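Local coordinates for protein AggB (Escherichia coli, PDB 4PHX), which is the minor subunit of aggregative adherence fimbriae type I, an Ig-like, AfaD-family protein that probably sits at the fimbrial tip and contributes to adhesion to host surfaces, at residues A1-H8 with G18-E30. Numbering follows the deposited sequence.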
loop_
_atom_site.group_PDB
_atom_site.type_symbol
_atom_site.label_atom_id
_atom_site.label_comp_id
_atom_site.label_asym_id
_atom_site.label_seq_id
_atom_site.Cartn_x
_atom_site.Cartn_y
_atom_site.Cartn_z
ATOM N N ALA B 1 19.972 -14.902 -29.083
ATOM C CA ALA B 1 20.650 -14.873 -30.388
ATOM C C ALA B 1 19.987 -13.951 -31.409
ATOM O O ALA B 1 20.676 -13.309 -32.201
ATOM C CB ALA B 1 20.815 -16.249 -30.930
ATOM N N GLU B 2 18.667 -13.850 -31.388
ATOM C CA GLU B 2 18.032 -12.770 -32.140
ATOM C C GLU B 2 17.150 -11.899 -31.235
ATOM O O GLU B 2 16.245 -12.407 -30.568
ATOM C CB GLU B 2 17.235 -13.323 -33.319
ATOM C CG GLU B 2 16.961 -12.291 -34.398
ATOM C CD GLU B 2 15.541 -12.392 -34.943
ATOM O OE1 GLU B 2 14.774 -13.267 -34.478
ATOM O OE2 GLU B 2 15.187 -11.585 -35.833
ATOM N N ILE B 3 17.403 -10.588 -31.223
ATOM C CA ILE B 3 16.701 -9.671 -30.308
ATOM C C ILE B 3 16.000 -8.497 -30.991
ATOM O O ILE B 3 16.607 -7.751 -31.760
ATOM C CB ILE B 3 17.645 -9.093 -29.241
ATOM C CG1 ILE B 3 18.039 -10.180 -28.257
ATOM C CG2 ILE B 3 16.989 -7.935 -28.481
ATOM C CD1 ILE B 3 19.010 -9.680 -27.209
ATOM N N THR B 4 14.730 -8.323 -30.654
ATOM C CA THR B 4 13.918 -7.242 -31.169
ATOM C C THR B 4 13.415 -6.351 -30.017
ATOM O O THR B 4 12.961 -6.850 -28.996
ATOM C CB THR B 4 12.696 -7.820 -31.895
ATOM O OG1 THR B 4 13.115 -8.862 -32.790
ATOM C CG2 THR B 4 11.932 -6.725 -32.658
ATOM N N LEU B 5 13.472 -5.036 -30.174
ATOM C CA LEU B 5 13.089 -4.152 -29.062
ATOM C C LEU B 5 12.056 -3.137 -29.482
ATOM O O LEU B 5 12.212 -2.489 -30.520
ATOM C CB LEU B 5 14.313 -3.412 -28.515
ATOM C CG LEU B 5 15.374 -4.302 -27.881
ATOM C CD1 LEU B 5 16.659 -3.509 -27.566
ATOM C CD2 LEU B 5 14.849 -5.012 -26.682
ATOM N N ILE B 6 10.989 -3.019 -28.702
ATOM C CA ILE B 6 10.065 -1.894 -28.868
ATOM C C ILE B 6 10.029 -1.002 -27.615
ATOM O O ILE B 6 10.091 -1.502 -26.490
ATOM C CB ILE B 6 8.634 -2.346 -29.226
ATOM C CG1 ILE B 6 8.002 -3.126 -28.080
ATOM C CG2 ILE B 6 8.617 -3.175 -30.528
ATOM C CD1 ILE B 6 6.523 -3.364 -28.280
ATOM N N SER B 7 9.942 0.313 -27.819
ATOM C CA SER B 7 9.818 1.285 -26.710
ATOM C C SER B 7 8.391 1.802 -26.498
ATOM O O SER B 7 7.666 2.055 -27.460
ATOM C CB SER B 7 10.727 2.487 -26.949
ATOM O OG SER B 7 10.319 3.184 -28.109
ATOM N N HIS B 8 8.010 2.000 -25.237
ATOM C CA HIS B 8 6.648 2.414 -24.886
ATOM C C HIS B 8 6.468 3.913 -24.606
ATOM O O HIS B 8 7.400 4.709 -24.736
ATOM C CB HIS B 8 6.160 1.618 -23.683
ATOM C CG HIS B 8 6.140 0.140 -23.909
ATOM N ND1 HIS B 8 5.337 -0.712 -23.183
ATOM C CD2 HIS B 8 6.825 -0.641 -24.778
ATOM C CE1 HIS B 8 5.532 -1.953 -23.592
ATOM N NE2 HIS B 8 6.430 -1.937 -24.559
ATOM N N GLY B 18 8.105 -0.761 -11.480
ATOM C CA GLY B 18 7.607 -1.853 -12.296
ATOM C C GLY B 18 7.062 -1.394 -13.630
ATOM O O GLY B 18 6.640 -2.209 -14.440
ATOM N N MET B 19 7.080 -0.091 -13.872
ATOM C CA MET B 19 6.534 0.410 -15.119
ATOM C C MET B 19 7.400 -0.001 -16.317
ATOM O O MET B 19 8.623 0.018 -16.237
ATOM C CB MET B 19 6.351 1.927 -15.077
ATOM C CG MET B 19 5.652 2.433 -16.311
ATOM S SD MET B 19 5.352 4.198 -16.373
ATOM C CE MET B 19 5.660 4.460 -18.127
ATOM N N LYS B 20 6.762 -0.369 -17.424
ATOM C CA LYS B 20 7.494 -0.810 -18.614
ATOM C C LYS B 20 7.991 0.359 -19.469
ATOM O O LYS B 20 7.204 1.161 -19.978
ATOM C CB LYS B 20 6.633 -1.749 -19.457
ATOM C CG LYS B 20 5.634 -2.556 -18.652
ATOM C CD LYS B 20 6.032 -4.012 -18.536
ATOM C CE LYS B 20 4.844 -4.877 -18.117
ATOM N NZ LYS B 20 5.156 -6.344 -18.221
ATOM N N LEU B 21 9.305 0.460 -19.614
ATOM C CA LEU B 21 9.874 1.499 -20.456
ATOM C C LEU B 21 10.090 0.944 -21.859
ATOM O O LEU B 21 9.921 1.652 -22.859
ATOM C CB LEU B 21 11.204 1.969 -19.894
ATOM C CG LEU B 21 11.341 2.820 -18.628
ATOM C CD1 LEU B 21 10.024 3.414 -18.136
ATOM C CD2 LEU B 21 12.031 1.997 -17.556
ATOM N N ALA B 22 10.485 -0.327 -21.917
ATOM C CA ALA B 22 10.695 -1.030 -23.179
ATOM C C ALA B 22 10.306 -2.483 -22.996
ATOM O O ALA B 22 10.294 -2.995 -21.877
ATOM C CB ALA B 22 12.142 -0.919 -23.629
ATOM N N THR B 23 9.960 -3.129 -24.105
ATOM C CA THR B 23 9.612 -4.534 -24.108
ATOM C C THR B 23 10.400 -5.202 -25.220
ATOM O O THR B 23 10.592 -4.619 -26.287
ATOM C CB THR B 23 8.111 -4.714 -24.365
ATOM O OG1 THR B 23 7.389 -4.316 -23.201
ATOM C CG2 THR B 23 7.763 -6.176 -24.688
ATOM N N GLY B 24 10.872 -6.416 -24.973
ATOM C CA GLY B 24 11.725 -7.065 -25.930
ATOM C C GLY B 24 11.388 -8.518 -26.166
ATOM O O GLY B 24 10.706 -9.156 -25.348
ATOM N N ARG B 25 11.875 -9.037 -27.300
ATOM C CA ARG B 25 11.810 -10.459 -27.590
ATOM C C ARG B 25 13.222 -10.990 -27.786
ATOM O O ARG B 25 14.060 -10.289 -28.339
ATOM C CB ARG B 25 10.971 -10.717 -28.845
ATOM C CG ARG B 25 10.976 -12.179 -29.272
ATOM C CD ARG B 25 10.240 -12.394 -30.582
ATOM N NE ARG B 25 10.769 -11.503 -31.603
ATOM C CZ ARG B 25 10.056 -11.024 -32.608
ATOM N NH1 ARG B 25 8.768 -11.358 -32.734
ATOM N NH2 ARG B 25 10.635 -10.199 -33.469
ATOM N N ILE B 26 13.491 -12.212 -27.324
ATOM C CA ILE B 26 14.719 -12.920 -27.679
ATOM C C ILE B 26 14.350 -14.256 -28.355
ATOM O O ILE B 26 13.765 -15.145 -27.736
ATOM C CB ILE B 26 15.671 -13.107 -26.454
ATOM C CG1 ILE B 26 16.773 -14.116 -26.762
ATOM C CG2 ILE B 26 14.898 -13.510 -25.197
ATOM C CD1 ILE B 26 18.107 -13.758 -26.129
ATOM N N ALA B 27 14.646 -14.356 -29.645
ATOM C CA ALA B 27 14.329 -15.544 -30.426
ATOM C C ALA B 27 15.527 -16.475 -30.449
ATOM O O ALA B 27 16.667 -16.030 -30.531
ATOM C CB ALA B 27 13.944 -15.165 -31.832
ATOM N N CYS B 28 15.266 -17.770 -30.354
ATOM C CA CYS B 28 16.316 -18.756 -30.465
ATOM C C CYS B 28 15.934 -19.829 -31.479
ATOM O O CYS B 28 15.187 -20.737 -31.149
ATOM C CB CYS B 28 16.560 -19.386 -29.104
ATOM S SG CYS B 28 17.211 -18.198 -27.919
ATOM N N ARG B 29 16.428 -19.712 -32.706
ATOM C CA ARG B 29 16.161 -20.726 -33.729
ATOM C C ARG B 29 16.643 -22.111 -33.288
ATOM O O ARG B 29 15.847 -22.977 -32.945
ATOM C CB ARG B 29 16.819 -20.349 -35.060
ATOM C CG ARG B 29 16.226 -19.117 -35.734
ATOM C CD ARG B 29 14.685 -19.135 -35.770
ATOM N NE ARG B 29 14.159 -18.011 -36.547
ATOM C CZ ARG B 29 12.876 -17.661 -36.619
ATOM N NH1 ARG B 29 11.945 -18.337 -35.952
ATOM N NH2 ARG B 29 12.522 -16.619 -37.362
ATOM N N GLU B 30 17.958 -22.294 -33.281
ATOM C CA GLU B 30 18.589 -23.567 -32.927
ATOM C C GLU B 30 18.134 -24.120 -31.563
ATOM O O GLU B 30 17.582 -23.380 -30.746
ATOM C CB GLU B 30 20.118 -23.422 -32.999
ATOM C CG GLU B 30 20.607 -23.053 -34.390
ATOM C CD GLU B 30 19.733 -23.657 -35.495
ATOM O OE1 GLU B 30 19.789 -24.892 -35.715
ATOM O OE2 GLU B 30 18.983 -22.896 -36.140
HETATM O O HOH W 1 13.646 -11.442 -31.839
#
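Thr4 and Arg25 face each other as a hydrogen-bonded pair in the antiparallel ladder joining strands 2-7 and 22-27, with Arg25 N 3.0 Å from Thr4 O. Arg25 can be followed from CB, which leaves on the face shared with Glu2, Thr4, Ile6, Thr23 and Ala27; the chain runs extended through CG and CD before chi3 (53°) turns the guanidinium so that it lies alongside Thr4. There Arg25 NE donates a hydrogen bond to a water, 2.9 Å away, that also meets Thr4 OG1 and donates to Glu2 O. Arg25 NH2 bonds Thr4 OG1 directly at 2.9 Å, the hydroxyl lying at the guanidinium edge, 16° out of plane. Arg25 NH1 reaches Thr23 OG1 of a second subunit. Water and hydroxyl together should limit rotation of the guanidinium.

On the opposite face, Leu5 CD2 rests on Gly24 CA at 3.8 Å. Further along, His8 N bonds Leu21 O at 3.1 Å, from above the carbonyl plane, Leu21 being one of the two residues of the classic bulge, with Ala22, opposite Ile95.

Strand 2-7 is an edge strand of its five-stranded sheet within the chain, strand 20-27 lying between it and 90-97; Ile3 and Leu5 pack inward onto strand 134-141 of the Ig-like sandwich's other sheet.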